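Local coordinates for protein glutathione S-transferase domain (Burkholderia graminis, PDB 4MF5) that binds glutathione and probably transfers it to electrophilic substrates, at residues L43-L48 with P94-P99; E61-P66 with T123-P128; Y135-W140 with W195-Q200; Q188-R193 with P231-A236. All coordinates share one frame; numbering follows the deposited sequence.

Contact 1: residues L43-L48 with P94-P99; sequences LQLYSL and PAIIDP
Tyr46 lies across the neighbouring strand with its ring edge toward the backbone: Ala95 O and Ile97 N sit near the ring plane, Ala95 O 3.5 Å from Tyr46 CD2. CG stands anti to the carbonyl carbon (chi1 -49°), which carries the ring toward Ile97, whose CD1 reaches Tyr46 OH at 3.6 Å. The two side chains cross at a slant on the sheet face they share with Gln44 and Ala95. On the other face Ile96 CG2 touches Leu45 CD1 and Leu43 CD2, each at 3.9 Å, while its CD1 meets Leu43 CD1. Leu43 CD1 also lies against Asp98 CB, the two side chains at about a right angle.

The strands beneath run antiparallel at 168°. Gln44 with Ile97 and Tyr46 with Ala95 are hydrogen-bonded pairs, bonded in both directions; Gln44 N to Ile97 O is the straightest, 2.8 Å at 177°. Leu45 with Ile96 is the non-hydrogen-bonded pair between them.

This is the central strand pair of the thioredoxin-like glutathione-binding domain, and Pro94, which follows a cis peptide bond as in other such folds, packs near the bound glutathione. Strands 67-71 and 107-110 flank the pair. Helices 51-63 and 112-123 pack on the Leu45 and Ile96 face; on the Tyr46 face, the ring lies nearly parallel to that of His70 from strand 67-71.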
loop_
_atom_site.group_PDB
_atom_site.type_symbol
_atom_site.label_atom_id
_atom_site.label_comp_id
_atom_site.label_asym_id
_atom_site.label_seq_id
_atom_site.Cartn_x
_atom_site.Cartn_y
_atom_site.Cartn_z
ATOM N N LEU A 43 -14.169 -19.726 1.574
ATOM C CA LEU A 43 -13.783 -18.356 1.800
ATOM C C LEU A 43 -14.956 -17.437 1.458
ATOM O O LEU A 43 -15.591 -17.559 0.387
ATOM C CB LEU A 43 -12.565 -18.042 0.946
ATOM C CG LEU A 43 -11.981 -16.632 1.106
ATOM C CD1 LEU A 43 -10.466 -16.644 0.923
ATOM C CD2 LEU A 43 -12.633 -15.644 0.145
ATOM N N GLN A 44 -15.241 -16.497 2.364
ATOM C CA GLN A 44 -16.324 -15.541 2.203
ATOM C C GLN A 44 -15.721 -14.233 1.700
ATOM O O GLN A 44 -14.791 -13.701 2.301
ATOM C CB GLN A 44 -16.983 -15.309 3.557
ATOM C CG GLN A 44 -17.530 -16.590 4.203
ATOM C CD GLN A 44 -18.736 -17.116 3.470
ATOM O OE1 GLN A 44 -19.742 -16.412 3.326
ATOM N NE2 GLN A 44 -18.662 -18.354 2.998
ATOM N N LEU A 45 -16.274 -13.714 0.611
ATOM C CA LEU A 45 -15.826 -12.460 0.004
ATOM C C LEU A 45 -16.943 -11.437 0.113
ATOM O O LEU A 45 -18.045 -11.682 -0.366
ATOM C CB LEU A 45 -15.479 -12.680 -1.470
ATOM C CG LEU A 45 -15.160 -11.420 -2.262
ATOM C CD1 LEU A 45 -13.893 -10.743 -1.757
ATOM C CD2 LEU A 45 -15.052 -11.731 -3.746
ATOM N N TYR A 46 -16.638 -10.281 0.709
ATOM C CA TYR A 46 -17.599 -9.184 0.875
ATOM C C TYR A 46 -17.068 -8.050 0.019
ATOM O O TYR A 46 -16.056 -7.432 0.343
ATOM C CB TYR A 46 -17.727 -8.819 2.347
ATOM C CG TYR A 46 -17.959 -10.024 3.249
ATOM C CD1 TYR A 46 -19.233 -10.515 3.514
ATOM C CD2 TYR A 46 -16.876 -10.665 3.838
ATOM C CE1 TYR A 46 -19.411 -11.614 4.338
ATOM C CE2 TYR A 46 -17.053 -11.764 4.656
ATOM C CZ TYR A 46 -18.317 -12.237 4.905
ATOM O OH TYR A 46 -18.444 -13.324 5.736
ATOM N N SER A 47 -17.692 -7.833 -1.138
ATOM C CA SER A 47 -17.082 -6.987 -2.147
ATOM C C SER A 47 -18.099 -6.350 -3.075
ATOM O O SER A 47 -19.308 -6.556 -2.966
ATOM C CB SER A 47 -16.063 -7.836 -2.913
ATOM O OG SER A 47 -15.201 -7.026 -3.697
ATOM N N LEU A 48 -17.555 -5.579 -4.007
ATOM C CA LEU A 48 -18.286 -4.913 -5.078
ATOM C C LEU A 48 -17.309 -4.905 -6.242
ATOM O O LEU A 48 -16.118 -4.794 -6.008
ATOM C CB LEU A 48 -18.636 -3.480 -4.681
ATOM C CG LEU A 48 -19.576 -2.671 -5.571
ATOM C CD1 LEU A 48 -20.979 -3.259 -5.569
ATOM C CD2 LEU A 48 -19.594 -1.224 -5.098
ATOM N N PRO A 94 -12.521 -4.557 -0.705
ATOM C CA PRO A 94 -13.061 -5.839 -0.274
ATOM C C PRO A 94 -12.599 -6.228 1.121
ATOM O O PRO A 94 -11.625 -5.685 1.663
ATOM C CB PRO A 94 -12.466 -6.797 -1.309
ATOM C CG PRO A 94 -11.102 -6.207 -1.540
ATOM C CD PRO A 94 -11.289 -4.732 -1.499
ATOM N N ALA A 95 -13.284 -7.228 1.660
ATOM C CA ALA A 95 -12.823 -7.915 2.865
ATOM C C ALA A 95 -13.190 -9.379 2.718
ATOM O O ALA A 95 -14.102 -9.734 1.959
ATOM C CB ALA A 95 -13.462 -7.299 4.103
ATOM N N ILE A 96 -12.466 -10.238 3.440
ATOM C CA ILE A 96 -12.705 -11.676 3.422
ATOM C C ILE A 96 -12.756 -12.250 4.824
ATOM O O ILE A 96 -12.194 -11.693 5.766
ATOM C CB ILE A 96 -11.618 -12.435 2.604
ATOM C CG1 ILE A 96 -10.235 -12.316 3.241
ATOM C CG2 ILE A 96 -11.624 -11.989 1.154
ATOM C CD1 ILE A 96 -9.239 -13.338 2.773
ATOM N N ILE A 97 -13.381 -13.414 4.923
ATOM C CA ILE A 97 -13.118 -14.340 6.033
ATOM C C ILE A 97 -12.823 -15.692 5.415
ATOM O O ILE A 97 -13.694 -16.261 4.737
ATOM C CB ILE A 97 -14.294 -14.476 7.022
ATOM C CG1 ILE A 97 -14.603 -13.126 7.691
ATOM C CG2 ILE A 97 -13.948 -15.532 8.074
ATOM C CD1 ILE A 97 -15.954 -13.080 8.368
ATOM N N ASP A 98 -11.602 -16.185 5.611
ATOM C CA ASP A 98 -11.268 -17.539 5.170
ATOM C C ASP A 98 -11.573 -18.466 6.339
ATOM O O ASP A 98 -10.868 -18.398 7.339
ATOM C CB ASP A 98 -9.814 -17.649 4.752
ATOM C CG ASP A 98 -9.478 -19.007 4.150
ATOM O OD1 ASP A 98 -10.378 -19.894 4.158
ATOM O OD2 ASP A 98 -8.331 -19.176 3.685
ATOM N N PRO A 99 -12.589 -19.361 6.240
ATOM C CA PRO A 99 -12.875 -20.252 7.369
ATOM C C PRO A 99 -11.722 -21.197 7.668
ATOM O O PRO A 99 -11.576 -21.647 8.810
ATOM C CB PRO A 99 -14.118 -21.007 6.907
ATOM C CG PRO A 99 -14.051 -20.989 5.427
ATOM C CD PRO A 99 -13.462 -19.652 5.085
#

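Contact 2: residues E61-P66 with T123-P128; sequences EETGLP and TGQLIP
Gln125 lays its terminal amide against Thr63: Gln125 NE2 is 3.5 Å from Thr63 CB, and the two side chains cross at a slant. The same nitrogen gives a weak hydrogen bond to Thr63 O, 3.5 Å long although fairly straight at 162°. Beside this polar patch, Leu126 CD1 packs on Glu62 CB at 3.7 Å and more loosely on Thr63 CG2.

A second shell positions these groups. Gln125 extends beyond CG (chi2 -180°), and its OE1 accepts from a water at 2.8 Å; that water also donates to Glu62 O at 3.2 Å. Thr63 turns OG1 back to Met59 O in its own helix, leaving CG2 to face Gln125 and Leu126; the carboxylate of Glu62 is held by Arg243. Gly64 and Gly124, both with positive phi, end helices 51-63 and 112-123 and start the two loops.

The contact is a partly exposed surface seam joining the C-terminal end of helix 51-63, in the N-terminal domain, to the loop that leads from helix 112-123 to helix 131-161. It probably relies mainly on van der Waals contact between Leu126, Glu62 CB and Thr63, with the Gln125 amide adding a weak bond and a water bridge.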
loop_
_atom_site.group_PDB
_atom_site.type_symbol
_atom_site.label_atom_id
_atom_site.label_comp_id
_atom_site.label_asym_id
_atom_site.label_seq_id
_atom_site.Cartn_x
_atom_site.Cartn_y
_atom_site.Cartn_z
ATOM N N GLU A 61 -10.552 -16.373 -8.798
ATOM C CA GLU A 61 -10.842 -17.065 -10.041
ATOM C C GLU A 61 -9.586 -17.636 -10.683
ATOM O O GLU A 61 -9.626 -18.734 -11.231
ATOM C CB GLU A 61 -11.557 -16.114 -11.016
ATOM C CG GLU A 61 -12.955 -15.720 -10.566
ATOM C CD GLU A 61 -13.963 -16.847 -10.596
ATOM O OE1 GLU A 61 -13.720 -17.868 -11.270
ATOM O OE2 GLU A 61 -15.030 -16.682 -9.965
ATOM N N GLU A 62 -8.468 -16.923 -10.617
ATOM C CA GLU A 62 -7.217 -17.406 -11.191
ATOM C C GLU A 62 -6.728 -18.652 -10.469
ATOM O O GLU A 62 -6.279 -19.612 -11.103
ATOM C CB GLU A 62 -6.133 -16.323 -11.110
ATOM C CG GLU A 62 -6.349 -15.149 -12.054
ATOM C CD GLU A 62 -5.956 -15.370 -13.496
ATOM O OE1 GLU A 62 -5.546 -16.508 -13.849
ATOM O OE2 GLU A 62 -6.050 -14.404 -14.277
ATOM N N THR A 63 -6.767 -18.626 -9.140
ATOM C CA THR A 63 -6.257 -19.731 -8.349
ATOM C C THR A 63 -7.244 -20.876 -8.242
ATOM O O THR A 63 -6.854 -21.953 -7.824
ATOM C CB THR A 63 -5.855 -19.305 -6.933
ATOM O OG1 THR A 63 -7.005 -18.826 -6.220
ATOM C CG2 THR A 63 -4.729 -18.278 -6.971
ATOM N N GLY A 64 -8.513 -20.635 -8.558
ATOM C CA GLY A 64 -9.551 -21.638 -8.444
ATOM C C GLY A 64 -9.997 -21.919 -7.020
ATOM O O GLY A 64 -10.724 -22.894 -6.797
ATOM N N LEU A 65 -9.599 -21.099 -6.052
ATOM C CA LEU A 65 -10.018 -21.347 -4.699
ATOM C C LEU A 65 -11.523 -21.123 -4.587
ATOM O O LEU A 65 -12.018 -20.075 -4.996
ATOM C CB LEU A 65 -9.308 -20.385 -3.750
ATOM C CG LEU A 65 -9.488 -20.669 -2.265
ATOM C CD1 LEU A 65 -8.707 -21.890 -1.843
ATOM C CD2 LEU A 65 -9.062 -19.478 -1.427
ATOM N N PRO A 66 -12.276 -22.054 -3.970
ATOM C CA PRO A 66 -13.712 -21.796 -3.831
ATOM C C PRO A 66 -13.985 -20.560 -2.992
ATOM O O PRO A 66 -13.281 -20.288 -2.014
ATOM C CB PRO A 66 -14.220 -23.062 -3.120
ATOM C CG PRO A 66 -13.216 -24.126 -3.502
ATOM C CD PRO A 66 -11.904 -23.406 -3.508
ATOM N N THR A 123 -2.074 -20.849 -1.234
ATOM C CA THR A 123 -1.981 -22.012 -2.131
ATOM C C THR A 123 -0.768 -21.976 -3.037
ATOM O O THR A 123 -0.622 -22.850 -3.886
ATOM C CB THR A 123 -3.235 -22.189 -2.982
ATOM O OG1 THR A 123 -3.385 -21.029 -3.807
ATOM C CG2 THR A 123 -4.473 -22.385 -2.133
ATOM N N GLY A 124 0.188 -21.107 -2.734
ATOM C CA GLY A 124 1.474 -21.145 -3.432
ATOM C C GLY A 124 1.321 -20.833 -4.907
ATOM O O GLY A 124 1.885 -21.535 -5.753
ATOM N N GLN A 125 0.533 -19.829 -5.243
ATOM C CA GLN A 125 0.307 -19.448 -6.630
ATOM C C GLN A 125 0.443 -17.952 -6.825
ATOM O O GLN A 125 0.022 -17.182 -5.974
ATOM C CB GLN A 125 -1.106 -19.859 -7.074
ATOM C CG GLN A 125 -1.348 -21.340 -7.094
ATOM C CD GLN A 125 -2.757 -21.613 -7.542
ATOM O OE1 GLN A 125 -3.096 -21.438 -8.735
ATOM N NE2 GLN A 125 -3.614 -22.001 -6.595
ATOM N N LEU A 126 0.997 -17.552 -7.967
ATOM C CA LEU A 126 0.935 -16.158 -8.456
ATOM C C LEU A 126 1.792 -15.204 -7.635
ATOM O O LEU A 126 1.623 -13.985 -7.676
ATOM C CB LEU A 126 -0.509 -15.671 -8.637
ATOM C CG LEU A 126 -1.289 -16.527 -9.633
ATOM C CD1 LEU A 126 -2.708 -16.019 -9.776
ATOM C CD2 LEU A 126 -0.600 -16.613 -10.989
ATOM N N ILE A 127 2.791 -15.761 -6.970
ATOM C CA ILE A 127 3.873 -14.985 -6.384
ATOM C C ILE A 127 5.136 -15.790 -6.622
ATOM O O ILE A 127 5.087 -17.012 -6.590
ATOM C CB ILE A 127 3.604 -14.684 -4.886
ATOM C CG1 ILE A 127 4.539 -13.602 -4.350
ATOM C CG2 ILE A 127 3.617 -15.964 -4.052
ATOM C CD1 ILE A 127 4.182 -13.099 -2.977
ATOM N N PRO A 128 6.284 -15.156 -6.869
ATOM C CA PRO A 128 7.499 -15.937 -7.030
ATOM C C PRO A 128 7.792 -16.744 -5.767
ATOM O O PRO A 128 7.503 -16.315 -4.653
ATOM C CB PRO A 128 8.571 -14.868 -7.240
ATOM C CG PRO A 128 7.836 -13.743 -7.884
ATOM C CD PRO A 128 6.531 -13.730 -7.138
HETATM O O HOH W 1 -4.735 -22.383 -10.839
#

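Contact 3: residues Y135-W140 with W195-Q200; sequences YEAIQW and WILGDQ
Leu197 sends its side chain into the side of helix 131-161 between Ala137 and Trp140. Its CB starts out past the helix, but with CG anti to the carbonyl carbon (chi1 -58°) the branch swings inward and ends in two methyls with separate partners. CD1 presses on Ala137 CB at 3.7 Å, with Ala137 CA slightly farther off. CD2 reaches Trp140 CD1 at 3.8 Å and Glu136 CG at 4.0 Å; against both Trp140 and Glu136 the leucine slides past in the opposite direction.

Next to it, Ile196 sets CG2 over one face of the indole, 3.9 Å from the centroid of the five-membered ring and 22° off its normal. This is a CH-pi contact, displaced toward the rim, with Trp140 CG the nearest ring atom at 3.6 Å. No direct hydrogen bond joins the segments; instead one water donates to Glu136 OE1 (2.7 Å) and to Leu197 O (2.9 Å). The type I turn from Trp195 to Gly198 presents Ile196 and Leu197 together.

The contact thus ties the loop between helices 170-190 and 203-216 to helix 131-161 of the all-helical domain. Trp140 also touches Val185 and Arg189 of helix 170-190 and Ala204 of helix 203-216, and its ring meets Phe110 of the second subunit edge-to-face, so Trp140 serves both this contact and the dimer interface.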
loop_
_atom_site.group_PDB
_atom_site.type_symbol
_atom_site.label_atom_id
_atom_site.label_comp_id
_atom_site.label_asym_id
_atom_site.label_seq_id
_atom_site.Cartn_x
_atom_site.Cartn_y
_atom_site.Cartn_z
ATOM N N TYR A 135 9.811 -10.483 -2.378
ATOM C CA TYR A 135 9.890 -9.077 -1.986
ATOM C C TYR A 135 9.669 -8.141 -3.169
ATOM O O TYR A 135 9.056 -7.096 -3.012
ATOM C CB TYR A 135 11.189 -8.767 -1.224
ATOM C CG TYR A 135 11.233 -9.474 0.102
ATOM C CD1 TYR A 135 10.303 -9.206 1.099
ATOM C CD2 TYR A 135 12.167 -10.467 0.343
ATOM C CE1 TYR A 135 10.287 -9.898 2.286
ATOM C CE2 TYR A 135 12.164 -11.164 1.518
ATOM C CZ TYR A 135 11.218 -10.899 2.484
ATOM O OH TYR A 135 11.224 -11.627 3.653
ATOM N N GLU A 136 10.163 -8.505 -4.348
ATOM C CA GLU A 136 9.893 -7.726 -5.540
ATOM C C GLU A 136 8.395 -7.662 -5.850
ATOM O O GLU A 136 7.876 -6.609 -6.234
ATOM C CB GLU A 136 10.696 -8.274 -6.718
ATOM C CG GLU A 136 10.660 -7.381 -7.929
ATOM C CD GLU A 136 11.450 -7.920 -9.091
ATOM O OE1 GLU A 136 11.504 -9.136 -9.305
ATOM O OE2 GLU A 136 12.037 -7.108 -9.807
ATOM N N ALA A 137 7.707 -8.793 -5.702
ATOM C CA ALA A 137 6.260 -8.813 -5.870
ATOM C C ALA A 137 5.582 -7.886 -4.886
ATOM O O ALA A 137 4.692 -7.112 -5.248
ATOM C CB ALA A 137 5.711 -10.232 -5.727
ATOM N N ILE A 138 5.980 -7.968 -3.611
ATOM C CA ILE A 138 5.391 -7.128 -2.592
ATOM C C ILE A 138 5.657 -5.660 -2.898
ATOM O O ILE A 138 4.768 -4.813 -2.756
ATOM C CB ILE A 138 5.904 -7.537 -1.181
ATOM C CG1 ILE A 138 5.390 -8.952 -0.824
ATOM C CG2 ILE A 138 5.460 -6.508 -0.129
ATOM C CD1 ILE A 138 6.001 -9.520 0.434
ATOM N N GLN A 139 6.879 -5.345 -3.342
ATOM C CA GLN A 139 7.226 -3.991 -3.779
ATOM C C GLN A 139 6.251 -3.475 -4.837
ATOM O O GLN A 139 5.721 -2.367 -4.723
ATOM C CB GLN A 139 8.656 -4.016 -4.308
ATOM C CG GLN A 139 9.119 -2.744 -4.985
ATOM C CD GLN A 139 10.406 -3.016 -5.700
ATOM O OE1 GLN A 139 11.484 -2.867 -5.132
ATOM N NE2 GLN A 139 10.302 -3.515 -6.923
ATOM N N TRP A 140 6.014 -4.247 -5.897
ATOM C CA TRP A 140 5.127 -3.757 -6.954
ATOM C C TRP A 140 3.667 -3.690 -6.492
ATOM O O TRP A 140 2.936 -2.799 -6.933
ATOM C CB TRP A 140 5.320 -4.553 -8.267
ATOM C CG TRP A 140 6.593 -4.173 -8.933
ATOM C CD1 TRP A 140 7.762 -4.869 -8.962
ATOM C CD2 TRP A 140 6.850 -2.937 -9.628
ATOM N NE1 TRP A 140 8.737 -4.137 -9.644
ATOM C CE2 TRP A 140 8.196 -2.951 -10.046
ATOM C CE3 TRP A 140 6.071 -1.826 -9.941
ATOM C CZ2 TRP A 140 8.775 -1.885 -10.744
ATOM C CZ3 TRP A 140 6.641 -0.771 -10.651
ATOM C CH2 TRP A 140 7.980 -0.808 -11.035
ATOM N N TRP A 195 4.913 -9.432 -18.215
ATOM C CA TRP A 195 4.135 -8.995 -17.074
ATOM C C TRP A 195 5.062 -8.192 -16.162
ATOM O O TRP A 195 6.273 -8.081 -16.405
ATOM C CB TRP A 195 3.531 -10.217 -16.351
ATOM C CG TRP A 195 2.523 -10.938 -17.151
ATOM C CD1 TRP A 195 2.658 -12.160 -17.728
ATOM C CD2 TRP A 195 1.206 -10.482 -17.489
ATOM N NE1 TRP A 195 1.522 -12.504 -18.402
ATOM C CE2 TRP A 195 0.603 -11.498 -18.254
ATOM C CE3 TRP A 195 0.482 -9.312 -17.218
ATOM C CZ2 TRP A 195 -0.695 -11.378 -18.752
ATOM C CZ3 TRP A 195 -0.801 -9.206 -17.701
ATOM C CH2 TRP A 195 -1.375 -10.223 -18.461
ATOM N N ILE A 196 4.513 -7.630 -15.085
ATOM C CA ILE A 196 5.300 -6.745 -14.246
ATOM C C ILE A 196 6.566 -7.421 -13.696
ATOM O O ILE A 196 7.625 -6.793 -13.617
ATOM C CB ILE A 196 4.431 -6.101 -13.149
ATOM C CG1 ILE A 196 3.454 -5.125 -13.793
ATOM C CG2 ILE A 196 5.283 -5.423 -12.083
ATOM C CD1 ILE A 196 2.347 -4.675 -12.855
ATOM N N LEU A 197 6.467 -8.699 -13.310
ATOM C CA LEU A 197 7.615 -9.421 -12.769
ATOM C C LEU A 197 8.377 -10.200 -13.841
ATOM O O LEU A 197 9.277 -10.953 -13.502
ATOM C CB LEU A 197 7.197 -10.357 -11.640
ATOM C CG LEU A 197 6.502 -9.639 -10.480
ATOM C CD1 LEU A 197 6.174 -10.641 -9.390
ATOM C CD2 LEU A 197 7.333 -8.505 -9.914
ATOM N N GLY A 198 8.071 -10.017 -15.116
ATOM C CA GLY A 198 8.780 -10.730 -16.175
ATOM C C GLY A 198 7.853 -11.715 -16.840
ATOM O O GLY A 198 6.730 -11.384 -17.229
ATOM N N ASP A 199 8.327 -12.952 -16.989
ATOM C CA ASP A 199 7.548 -13.944 -17.682
ATOM C C ASP A 199 6.297 -14.348 -16.938
ATOM O O ASP A 199 5.300 -14.697 -17.568
ATOM C CB ASP A 199 8.363 -15.224 -17.920
ATOM C CG ASP A 199 9.430 -15.077 -18.980
ATOM O OD1 ASP A 199 9.418 -14.107 -19.758
ATOM O OD2 ASP A 199 10.269 -16.000 -19.057
ATOM N N GLN A 200 6.332 -14.328 -15.611
ATOM C CA GLN A 200 5.239 -14.917 -14.840
ATOM C C GLN A 200 4.224 -13.870 -14.408
ATOM O O GLN A 200 4.542 -12.939 -13.676
ATOM C CB GLN A 200 5.777 -15.627 -13.624
ATOM C CG GLN A 200 6.748 -16.744 -13.980
ATOM C CD GLN A 200 6.180 -17.743 -14.976
ATOM O OE1 GLN A 200 6.836 -18.092 -15.959
ATOM N NE2 GLN A 200 4.957 -18.206 -14.731
HETATM O O HOH W 2 11.349 -9.705 -11.944
#

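Contact 4: residues Q188-R193 with P231-A236; sequences QRLEGR and PNVQRA
Leu190 fits as a knob into a hole formed by Asn232, Val233, Arg235 and Ala236. Its CB lies 3.7 Å from Asn232 CB, and its CD1 is 4.1 Å from both Val233 CG2 and Ala236 CB, giving a buried, well-packed inner half.

The outer half is polar, and its side with exposed Glu191 and Gly192 faces solvent; there a water bridges Gly192 N and Asn232 OD1. Asn232 ND2 donates to Glu191 OE1 at 2.8 Å, on the anti side and somewhat out of the carboxylate plane; the bend of Glu191 at chi2 (58°) brings its end back to the amide. Arg235 NH2 bonds Arg193 O at 2.9 Å, bent at the hydrogen (132°) and off the guanidinium plane, whereas its bond to Asn232 OD1, also 2.9 Å, is straighter and in plane.

These bonds join the type II turn after helix 170-190 to the first turn of helix 231-242, whose Asn232 N and Val233 N donate to the carboxylate of Glu187 from helix 170-190. Phe209 of helix 203-216 packs against Leu190 and Ala236.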
loop_
_atom_site.group_PDB
_atom_site.type_symbol
_atom_site.label_atom_id
_atom_site.label_comp_id
_atom_site.label_asym_id
_atom_site.label_seq_id
_atom_site.Cartn_x
_atom_site.Cartn_y
_atom_site.Cartn_z
ATOM N N GLN A 188 7.864 1.781 -18.665
ATOM C CA GLN A 188 9.279 1.438 -18.645
ATOM C C GLN A 188 9.531 0.091 -18.016
ATOM O O GLN A 188 10.386 -0.633 -18.466
ATOM C CB GLN A 188 10.095 2.536 -17.957
ATOM C CG GLN A 188 11.575 2.315 -18.019
ATOM C CD GLN A 188 12.046 2.242 -19.475
ATOM O OE1 GLN A 188 11.836 3.195 -20.236
ATOM N NE2 GLN A 188 12.584 1.082 -19.891
ATOM N N ARG A 189 8.772 -0.255 -16.982
ATOM C CA ARG A 189 8.936 -1.545 -16.347
ATOM C C ARG A 189 8.555 -2.694 -17.282
ATOM O O ARG A 189 9.176 -3.761 -17.293
ATOM C CB ARG A 189 8.109 -1.592 -15.065
ATOM C CG ARG A 189 8.120 -2.924 -14.374
ATOM C CD ARG A 189 9.479 -3.296 -13.896
ATOM N NE ARG A 189 9.434 -4.614 -13.359
ATOM C CZ ARG A 189 10.474 -5.228 -12.822
ATOM N NH1 ARG A 189 10.324 -6.479 -12.407
ATOM N NH2 ARG A 189 11.636 -4.598 -12.673
ATOM N N LEU A 190 7.505 -2.489 -18.066
ATOM C CA LEU A 190 7.000 -3.527 -18.961
ATOM C C LEU A 190 7.813 -3.661 -20.231
ATOM O O LEU A 190 7.629 -4.639 -20.964
ATOM C CB LEU A 190 5.533 -3.277 -19.287
ATOM C CG LEU A 190 4.586 -3.550 -18.124
ATOM C CD1 LEU A 190 3.227 -2.935 -18.446
ATOM C CD2 LEU A 190 4.446 -5.023 -17.816
ATOM N N GLU A 191 8.723 -2.730 -20.512
ATOM C CA GLU A 191 9.569 -2.852 -21.679
ATOM C C GLU A 191 10.410 -4.102 -21.552
ATOM O O GLU A 191 11.174 -4.261 -20.603
ATOM C CB GLU A 191 10.442 -1.608 -21.820
ATOM C CG GLU A 191 11.387 -1.634 -23.000
ATOM C CD GLU A 191 10.679 -1.815 -24.323
ATOM O OE1 GLU A 191 9.562 -1.291 -24.517
ATOM O OE2 GLU A 191 11.278 -2.478 -25.199
ATOM N N GLY A 192 10.269 -5.006 -22.515
ATOM C CA GLY A 192 11.027 -6.240 -22.507
ATOM C C GLY A 192 10.484 -7.275 -21.537
ATOM O O GLY A 192 11.142 -8.291 -21.329
ATOM N N ARG A 193 9.301 -7.056 -20.951
ATOM C CA ARG A 193 8.689 -7.997 -20.022
ATOM C C ARG A 193 7.281 -8.329 -20.462
ATOM O O ARG A 193 6.540 -7.466 -20.938
ATOM C CB ARG A 193 8.638 -7.426 -18.593
ATOM C CG ARG A 193 9.990 -7.257 -17.937
ATOM C CD ARG A 193 9.893 -6.819 -16.474
ATOM N NE ARG A 193 11.222 -6.780 -15.866
ATOM C CZ ARG A 193 12.083 -5.765 -15.947
ATOM N NH1 ARG A 193 11.759 -4.623 -16.557
ATOM N NH2 ARG A 193 13.296 -5.883 -15.393
ATOM N N PRO A 231 2.562 1.994 -25.033
ATOM C CA PRO A 231 2.218 0.784 -25.800
ATOM C C PRO A 231 2.417 -0.521 -25.014
ATOM O O PRO A 231 1.628 -1.456 -25.186
ATOM C CB PRO A 231 3.146 0.875 -27.027
ATOM C CG PRO A 231 4.246 1.791 -26.607
ATOM C CD PRO A 231 3.577 2.805 -25.717
ATOM N N ASN A 232 3.456 -0.623 -24.198
ATOM C CA ASN A 232 3.598 -1.808 -23.369
ATOM C C ASN A 232 2.436 -1.972 -22.392
ATOM O O ASN A 232 1.948 -3.075 -22.168
ATOM C CB ASN A 232 4.906 -1.804 -22.587
ATOM C CG ASN A 232 6.103 -2.040 -23.455
ATOM O OD1 ASN A 232 6.295 -3.151 -23.980
ATOM N ND2 ASN A 232 6.936 -1.063 -23.556
ATOM N N VAL A 233 2.006 -0.872 -21.781
ATOM C CA VAL A 233 0.840 -0.919 -20.903
ATOM C C VAL A 233 -0.376 -1.380 -21.706
ATOM O O VAL A 233 -1.153 -2.210 -21.236
ATOM C CB VAL A 233 0.573 0.440 -20.232
ATOM C CG1 VAL A 233 -0.753 0.428 -19.481
ATOM C CG2 VAL A 233 1.701 0.817 -19.294
ATOM N N GLN A 234 -0.556 -0.851 -22.916
ATOM C CA GLN A 234 -1.705 -1.260 -23.714
ATOM C C GLN A 234 -1.670 -2.743 -24.070
ATOM O O GLN A 234 -2.709 -3.394 -24.073
ATOM C CB GLN A 234 -1.785 -0.430 -25.007
ATOM C CG GLN A 234 -2.052 1.052 -24.717
ATOM C CD GLN A 234 -2.594 1.770 -25.917
ATOM O OE1 GLN A 234 -1.969 1.761 -27.043
ATOM N NE2 GLN A 234 -3.720 2.357 -25.767
ATOM N N ARG A 235 -0.492 -3.260 -24.383
ATOM C CA ARG A 235 -0.312 -4.675 -24.646
ATOM C C ARG A 235 -0.708 -5.531 -23.458
ATOM O O ARG A 235 -1.470 -6.501 -23.593
ATOM C CB ARG A 235 1.171 -4.924 -24.976
ATOM C CG ARG A 235 1.625 -6.360 -25.021
ATOM C CD ARG A 235 3.097 -6.544 -25.371
ATOM N NE ARG A 235 4.052 -5.847 -24.505
ATOM C CZ ARG A 235 4.399 -6.200 -23.273
ATOM N NH1 ARG A 235 3.810 -7.252 -22.689
ATOM N NH2 ARG A 235 5.352 -5.513 -22.644
ATOM N N ALA A 236 -0.164 -5.198 -22.302
ATOM C CA ALA A 236 -0.404 -6.004 -21.114
ATOM C C ALA A 236 -1.847 -5.864 -20.649
ATOM O O ALA A 236 -2.434 -6.852 -20.198
ATOM C CB ALA A 236 0.588 -5.627 -20.027
HETATM O O HOH W 3 8.406 -4.696 -24.724
#

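The contacts trace a path from the thioredoxin-like domain into the helical one. Contact 1 lies in the sheet; contact 2, its centre 15 Å away, touches it through Leu43 packing on Leu65 and Pro66. Their segments alternate along the chain, and strand 43-47 and helix 51-63 are consecutive. Contact 2 closes before contact 3 opens, yet Ile127 and Pro128 pack on Ala137, so the interdomain linker bridges them. Contacts 3 and 4, 13 Å apart, again alternate, on consecutive helices 131-161 and 170-190; Arg189 of 188-193 joins them, salt-bridging Glu136 and probably hydrogen-bonding Ile196 O. Contacts 1 and 4 lie 32 Å apart. Bound glutathione is near contact 1 alone; the others join parts of the scaffold.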